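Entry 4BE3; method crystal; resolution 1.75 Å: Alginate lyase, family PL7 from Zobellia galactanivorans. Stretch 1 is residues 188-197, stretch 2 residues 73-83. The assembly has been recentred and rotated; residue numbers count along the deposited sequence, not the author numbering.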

ATOM      1  N   SER A 188     -16.448   6.221  17.726  1.00 19.80           N
ATOM      2  CA  SER A 188     -15.355   6.185  16.740  1.00 21.86           C
ATOM      3  C   SER A 188     -14.599   4.882  16.888  1.00 19.87           C
ATOM      4  O   SER A 188     -14.455   4.399  18.000  1.00 21.34           O
ATOM      5  CB  SER A 188     -14.411   7.369  17.098  1.00 21.95           C
ATOM      6  OG  SER A 188     -15.232   8.554  16.814  1.00 26.66           O
ATOM      7  N   TYR A 189     -13.959   4.397  15.807  1.00 18.32           N
ATOM      8  CA  TYR A 189     -13.009   3.353  15.884  1.00 16.82           C
ATOM      9  C   TYR A 189     -11.811   3.782  15.003  1.00 19.41           C
ATOM     10  O   TYR A 189     -11.941   4.612  14.043  1.00 20.16           O
ATOM     11  CB  TYR A 189     -13.584   1.984  15.464  1.00 18.62           C
ATOM     12  CG  TYR A 189     -14.053   1.876  14.072  1.00 18.23           C
ATOM     13  CD1 TYR A 189     -13.070   1.700  13.007  1.00 18.89           C
ATOM     14  CD2 TYR A 189     -15.389   1.706  13.772  1.00 17.62           C
ATOM     15  CE1 TYR A 189     -13.471   1.496  11.650  1.00 18.96           C
ATOM     16  CE2 TYR A 189     -15.837   1.507  12.390  1.00 16.82           C
ATOM     17  CZ  TYR A 189     -14.826   1.418  11.353  1.00 16.88           C
ATOM     18  OH  TYR A 189     -15.319   1.166  10.079  1.00 17.54           O
ATOM     19  N   GLU A 190     -10.701   3.227  15.368  1.00 18.00           N
ATOM     20  CA  GLU A 190      -9.520   3.261  14.482  1.00 19.98           C
ATOM     21  C   GLU A 190      -8.930   1.915  14.419  1.00 18.49           C
ATOM     22  O   GLU A 190      -8.695   1.274  15.496  1.00 20.46           O
ATOM     23  CB  GLU A 190      -8.488   4.231  15.130  1.00 20.98           C
ATOM     24  CG  GLU A 190      -7.161   4.327  14.277  1.00 21.69           C
ATOM     25  CD  GLU A 190      -6.175   5.297  14.918  1.00 26.67           C
ATOM     26  OE1 GLU A 190      -6.332   6.506  14.840  1.00 26.61           O
ATOM     27  OE2 GLU A 190      -5.286   4.801  15.683  1.00 29.75           O
ATOM     28  N   ILE A 191      -8.641   1.436  13.192  1.00 17.75           N
ATOM     29  CA  ILE A 191      -7.924   0.189  13.042  1.00 15.98           C
ATOM     30  C   ILE A 191      -6.538   0.639  12.415  1.00 20.52           C
ATOM     31  O   ILE A 191      -6.545   1.102  11.278  1.00 20.41           O
ATOM     32  CB  ILE A 191      -8.555  -0.707  12.025  1.00 15.63           C
ATOM     33  CG1 ILE A 191     -10.068  -0.969  12.487  1.00 18.09           C
ATOM     34  CG2 ILE A 191      -7.709  -2.077  11.869  1.00 17.69           C
ATOM     35  CD1 ILE A 191     -10.860  -1.727  11.364  1.00 19.48           C
ATOM     36  N   ASN A 192      -5.492   0.509  13.222  1.00 19.81           N
ATOM     37  CA  ASN A 192      -4.119   0.954  12.775  1.00 19.38           C
ATOM     38  C   ASN A 192      -3.215  -0.229  12.678  1.00 19.96           C
ATOM     39  O   ASN A 192      -2.798  -0.821  13.722  1.00 20.39           O
ATOM     40  CB  ASN A 192      -3.669   1.960  13.862  1.00 20.10           C
ATOM     41  CG  ASN A 192      -2.196   2.366  13.636  1.00 24.56           C
ATOM     42  OD1 ASN A 192      -1.750   2.272  12.480  1.00 22.74           O
ATOM     43  ND2 ASN A 192      -1.450   2.704  14.683  1.00 22.90           N
ATOM     44  N   VAL A 193      -2.914  -0.690  11.461  1.00 21.11           N
ATOM     45  CA  VAL A 193      -2.040  -1.874  11.331  1.00 19.37           C
ATOM     46  C   VAL A 193      -0.665  -1.313  10.964  1.00 22.74           C
ATOM     47  O   VAL A 193      -0.556  -0.652   9.935  1.00 21.38           O
ATOM     48  CB  VAL A 193      -2.503  -2.844  10.216  1.00 19.48           C
ATOM     49  CG1 VAL A 193      -1.514  -4.008  10.097  1.00 21.65           C
ATOM     50  CG2 VAL A 193      -3.966  -3.398  10.659  1.00 18.83           C
ATOM     51  N   TYR A 194       0.269  -1.495  11.847  1.00 22.41           N
ATOM     52  CA  TYR A 194       1.653  -1.000  11.640  1.00 23.57           C
ATOM     53  C   TYR A 194       2.631  -2.120  11.803  1.00 27.08           C
ATOM     54  O   TYR A 194       2.701  -2.749  12.888  1.00 27.15           O
ATOM     55  CB  TYR A 194       1.875   0.117  12.670  1.00 24.61           C
ATOM     56  CG  TYR A 194       3.257   0.716  12.495  1.00 29.06           C
ATOM     57  CD1 TYR A 194       3.535   1.453  11.356  1.00 33.04           C
ATOM     58  CD2 TYR A 194       4.238   0.491  13.447  1.00 34.08           C
ATOM     59  CE1 TYR A 194       4.834   2.022  11.199  1.00 38.24           C
ATOM     60  CE2 TYR A 194       5.540   1.035  13.297  1.00 38.29           C
ATOM     61  CZ  TYR A 194       5.781   1.786  12.185  1.00 39.60           C
ATOM     62  OH  TYR A 194       7.038   2.325  12.032  1.00 48.38           O
ATOM     63  N   GLU A 195       3.415  -2.411  10.717  1.00 27.16           N
ATOM     64  CA  GLU A 195       4.339  -3.464  10.741  1.00 27.43           C
ATOM     65  C   GLU A 195       3.713  -4.806  11.210  1.00 26.87           C
ATOM     66  O   GLU A 195       4.309  -5.549  11.976  1.00 28.78           O
ATOM     67  CB  GLU A 195       5.527  -3.087  11.650  1.00 30.14           C
ATOM     68  CG  GLU A 195       6.208  -1.905  10.958  1.00 32.13           C
ATOM     69  CD  GLU A 195       7.564  -1.542  11.628  1.00 44.29           C
ATOM     70  OE1 GLU A 195       7.864  -1.929  12.793  1.00 40.78           O
ATOM     71  OE2 GLU A 195       8.292  -0.808  10.985  1.00 41.27           O
ATOM     72  N   GLY A 196       2.526  -5.059  10.739  1.00 25.66           N
ATOM     73  CA  GLY A 196       1.939  -6.366  10.946  1.00 27.16           C
ATOM     74  C   GLY A 196       1.175  -6.465  12.284  1.00 25.15           C
ATOM     75  O   GLY A 196       0.652  -7.552  12.566  1.00 25.55           O
ATOM     76  N   ILE A 197       1.204  -5.409  13.079  1.00 23.19           N
ATOM     77  CA  ILE A 197       0.509  -5.438  14.398  1.00 24.04           C
ATOM     78  C   ILE A 197      -0.698  -4.507  14.328  1.00 23.06           C
ATOM     79  O   ILE A 197      -0.619  -3.372  13.916  1.00 22.02           O
ATOM     80  CB  ILE A 197       1.458  -5.097  15.567  1.00 24.36           C
ATOM     81  CG1 ILE A 197       2.686  -6.146  15.606  1.00 25.71           C
ATOM     82  CG2 ILE A 197       0.642  -5.102  16.855  1.00 25.15           C
ATOM     83  CD1 ILE A 197       3.624  -5.754  16.723  1.00 35.21           C
TER
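Stretch 2 73-83: HWIPETGGKLN

Four backbone hydrogen bonds join the two stretches. Val193 N donates to Gly80 O at 2.7 Å, and Gly80 N returns the bond to Val193 O at 2.9 Å. Leu82 N to Ile191 O is 2.8 Å, and Ile191 N to Leu82 O is 2.9 Å. Residues 80-83 are the start of a strand that pairs antiparallel with the strand through 188-194, the two axes lying 4.7 Å apart at 177°. Asn192 and Lys81 form the non-hydrogen-bonded pair between the bonded ones, with CA atoms 4.3 Å apart. Glu190 and Asn83 form the next such pair beyond Ile191 and Leu82, with CA atoms 4.4 Å apart.

Glu190, Asn192, Lys81 and Asn83 point to one face of the sheet. A water bridges Glu190 and Lys81, 2.6 Å from Glu190 OE1 and 2.7 Å from Lys81 NZ. The charged atoms themselves, Glu190 OE1 and Lys81 NZ, stay 4.6 Å apart, beyond a salt bridge.

Before the strand, residues 76-78 have helical backbone angles. They lie beside the type I' turn Tyr194-Ile197, where Gly196 N makes a weak hydrogen bond to Pro76 O, 2.9 Å. Gly79 has no side chain, and its CA lies 3.1 Å from Val193 O; a CB here would clash with that oxygen.

Ile191, Val193 and Leu82 point to the opposite face. Leu82 CD2 meets the Tyr189 ring edge at CE1, 3.8 Å away, and lies 4.3 Å from Ile191 CD1. Val193 CB packs 3.9 Å from Trp74 CZ3, and Val193 CG1 lies 4.3 Å from Pro76 CB.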

ATOM      1  N   HIS A  73      -4.928  -2.626  -2.102  1.00 25.18           N
ATOM      2  CA  HIS A  73      -4.834  -3.662  -1.092  1.00 25.10           C
ATOM      3  C   HIS A  73      -3.481  -3.559  -0.403  1.00 26.73           C
ATOM      4  O   HIS A  73      -2.572  -2.816  -0.919  1.00 24.12           O
ATOM      5  CB  HIS A  73      -5.010  -4.964  -1.777  1.00 29.06           C
ATOM      6  CG  HIS A  73      -6.339  -5.117  -2.434  1.00 30.11           C
ATOM      7  ND1 HIS A  73      -6.615  -6.168  -3.291  1.00 38.65           N
ATOM      8  CD2 HIS A  73      -7.472  -4.346  -2.388  1.00 30.66           C
ATOM      9  CE1 HIS A  73      -7.894  -6.070  -3.723  1.00 34.40           C
ATOM     10  NE2 HIS A  73      -8.434  -4.980  -3.151  1.00 35.01           N
ATOM     11  N   TRP A  74      -3.224  -4.311   0.657  1.00 22.95           N
ATOM     12  CA  TRP A  74      -1.988  -4.235   1.374  1.00 22.13           C
ATOM     13  C   TRP A  74      -1.834  -5.486   2.191  1.00 24.52           C
ATOM     14  O   TRP A  74      -2.785  -6.196   2.418  1.00 28.12           O
ATOM     15  CB  TRP A  74      -1.911  -2.975   2.268  1.00 22.76           C
ATOM     16  CG  TRP A  74      -3.258  -2.748   2.978  1.00 23.12           C
ATOM     17  CD1 TRP A  74      -4.415  -2.123   2.502  1.00 21.70           C
ATOM     18  CD2 TRP A  74      -3.547  -3.160   4.342  1.00 23.29           C
ATOM     19  NE1 TRP A  74      -5.387  -2.103   3.514  1.00 21.18           N
ATOM     20  CE2 TRP A  74      -4.913  -2.716   4.628  1.00 22.70           C
ATOM     21  CE3 TRP A  74      -2.786  -3.793   5.358  1.00 27.89           C
ATOM     22  CZ2 TRP A  74      -5.552  -2.985   5.821  1.00 25.66           C
ATOM     23  CZ3 TRP A  74      -3.447  -4.060   6.600  1.00 31.28           C
ATOM     24  CH2 TRP A  74      -4.817  -3.632   6.809  1.00 29.67           C
ATOM     25  N   ILE A  75      -0.585  -5.841   2.516  1.00 25.42           N
ATOM     26  CA  ILE A  75      -0.314  -6.949   3.447  1.00 24.09           C
ATOM     27  C   ILE A  75      -0.066  -6.320   4.818  1.00 24.54           C
ATOM     28  O   ILE A  75       0.232  -5.134   5.008  1.00 23.22           O
ATOM     29  CB  ILE A  75       0.885  -7.807   2.968  1.00 23.46           C
ATOM     30  CG1 ILE A  75       2.225  -6.945   2.885  1.00 22.46           C
ATOM     31  CG2 ILE A  75       0.591  -8.398   1.611  1.00 25.56           C
ATOM     32  CD1 ILE A  75       3.449  -7.916   2.667  1.00 24.35           C
ATOM     33  N   PRO A  76      -0.300  -7.130   5.897  1.00 24.93           N
ATOM     34  CA  PRO A  76      -0.185  -6.532   7.240  1.00 24.44           C
ATOM     35  C   PRO A  76       1.164  -5.908   7.496  1.00 24.43           C
ATOM     36  O   PRO A  76       1.236  -4.886   8.174  1.00 25.53           O
ATOM     37  CB  PRO A  76      -0.439  -7.739   8.189  1.00 24.15           C
ATOM     38  CG  PRO A  76      -1.522  -8.568   7.296  1.00 24.82           C
ATOM     39  CD  PRO A  76      -0.757  -8.562   5.903  1.00 24.34           C
ATOM     40  N   GLU A  77       2.256  -6.504   6.947  1.00 24.01           N
ATOM     41  CA  GLU A  77       3.537  -5.912   7.170  1.00 24.12           C
ATOM     42  C   GLU A  77       3.641  -4.514   6.670  1.00 27.40           C
ATOM     43  O   GLU A  77       4.485  -3.746   7.216  1.00 26.62           O
ATOM     44  CB  GLU A  77       4.587  -6.752   6.379  1.00 24.69           C
ATOM     45  CG  GLU A  77       4.808  -8.154   7.020  1.00 27.04           C
ATOM     46  CD  GLU A  77       3.905  -9.250   6.459  1.00 27.35           C
ATOM     47  OE1 GLU A  77       2.748  -9.040   6.000  1.00 25.36           O
ATOM     48  OE2 GLU A  77       4.362 -10.442   6.507  1.00 30.11           O
ATOM     49  N   THR A  78       2.947  -4.171   5.569  1.00 23.14           N
ATOM     50  CA  THR A  78       3.122  -2.789   5.111  1.00 23.69           C
ATOM     51  C   THR A  78       2.050  -1.907   5.717  1.00 26.16           C
ATOM     52  O   THR A  78       2.203  -0.724   5.731  1.00 30.37           O
ATOM     53  CB  THR A  78       3.054  -2.639   3.546  1.00 26.92           C
ATOM     54  OG1 THR A  78       1.797  -3.160   3.117  1.00 26.04           O
ATOM     55  CG2 THR A  78       4.150  -3.591   3.009  1.00 25.08           C
ATOM     56  N   GLY A  79       0.930  -2.475   6.108  1.00 26.80           N
ATOM     57  CA  GLY A  79       0.053  -1.653   7.061  1.00 25.02           C
ATOM     58  C   GLY A  79      -0.950  -0.791   6.436  1.00 22.53           C
ATOM     59  O   GLY A  79      -1.106  -0.738   5.178  1.00 23.65           O
ATOM     60  N   GLY A  80      -1.766  -0.159   7.325  1.00 21.20           N
ATOM     61  CA  GLY A  80      -2.808   0.691   6.819  1.00 20.47           C
ATOM     62  C   GLY A  80      -3.619   1.145   8.054  1.00 22.52           C
ATOM     63  O   GLY A  80      -3.558   0.465   9.099  1.00 19.70           O
ATOM     64  N   LYS A  81      -4.328   2.215   7.902  1.00 19.04           N
ATOM     65  CA  LYS A  81      -5.155   2.750   9.047  1.00 20.77           C
ATOM     66  C   LYS A  81      -6.439   3.188   8.527  1.00 21.27           C
ATOM     67  O   LYS A  81      -6.576   3.867   7.444  1.00 22.05           O
ATOM     68  CB  LYS A  81      -4.383   3.939   9.657  1.00 22.47           C
ATOM     69  CG  LYS A  81      -5.125   4.498  10.879  1.00 21.65           C
ATOM     70  CD  LYS A  81      -4.480   5.818  11.385  1.00 22.93           C
ATOM     71  CE  LYS A  81      -3.090   5.531  11.910  1.00 30.00           C
ATOM     72  NZ  LYS A  81      -2.480   6.831  12.403  1.00 29.06           N
ATOM     73  N   LEU A  82      -7.528   2.848   9.278  1.00 18.32           N
ATOM     74  CA  LEU A  82      -8.822   3.281   8.923  1.00 16.83           C
ATOM     75  C   LEU A  82      -9.407   3.990  10.172  1.00 19.38           C
ATOM     76  O   LEU A  82      -9.347   3.430  11.281  1.00 19.70           O
ATOM     77  CB  LEU A  82      -9.740   2.071   8.603  1.00 17.46           C
ATOM     78  CG  LEU A  82     -11.222   2.394   8.472  1.00 16.21           C
ATOM     79  CD1 LEU A  82     -11.491   3.305   7.179  1.00 17.76           C
ATOM     80  CD2 LEU A  82     -11.958   1.017   8.220  1.00 18.57           C
ATOM     81  N   ASN A  83      -9.927   5.208  10.020  1.00 17.72           N
ATOM     82  CA  ASN A  83     -10.635   5.904  11.092  1.00 21.42           C
ATOM     83  C   ASN A  83     -12.051   6.142  10.709  1.00 20.81           C
ATOM     84  O   ASN A  83     -12.332   6.664   9.601  1.00 22.90           O
ATOM     85  CB  ASN A  83      -9.980   7.336  11.270  1.00 20.51           C
ATOM     86  CG  ASN A  83      -8.707   7.271  12.113  1.00 25.59           C
ATOM     87  OD1 ASN A  83      -8.793   7.273  13.368  1.00 25.95           O
ATOM     88  ND2 ASN A  83      -7.637   7.011  11.533  1.00 24.69           N
TER
HETATM   89  O   HOH W   1       3.544  -0.637   8.479  1.00 27.24           O
HETATM   90  O   HOH W   2      -4.191   7.855  14.252  1.00 42.93           O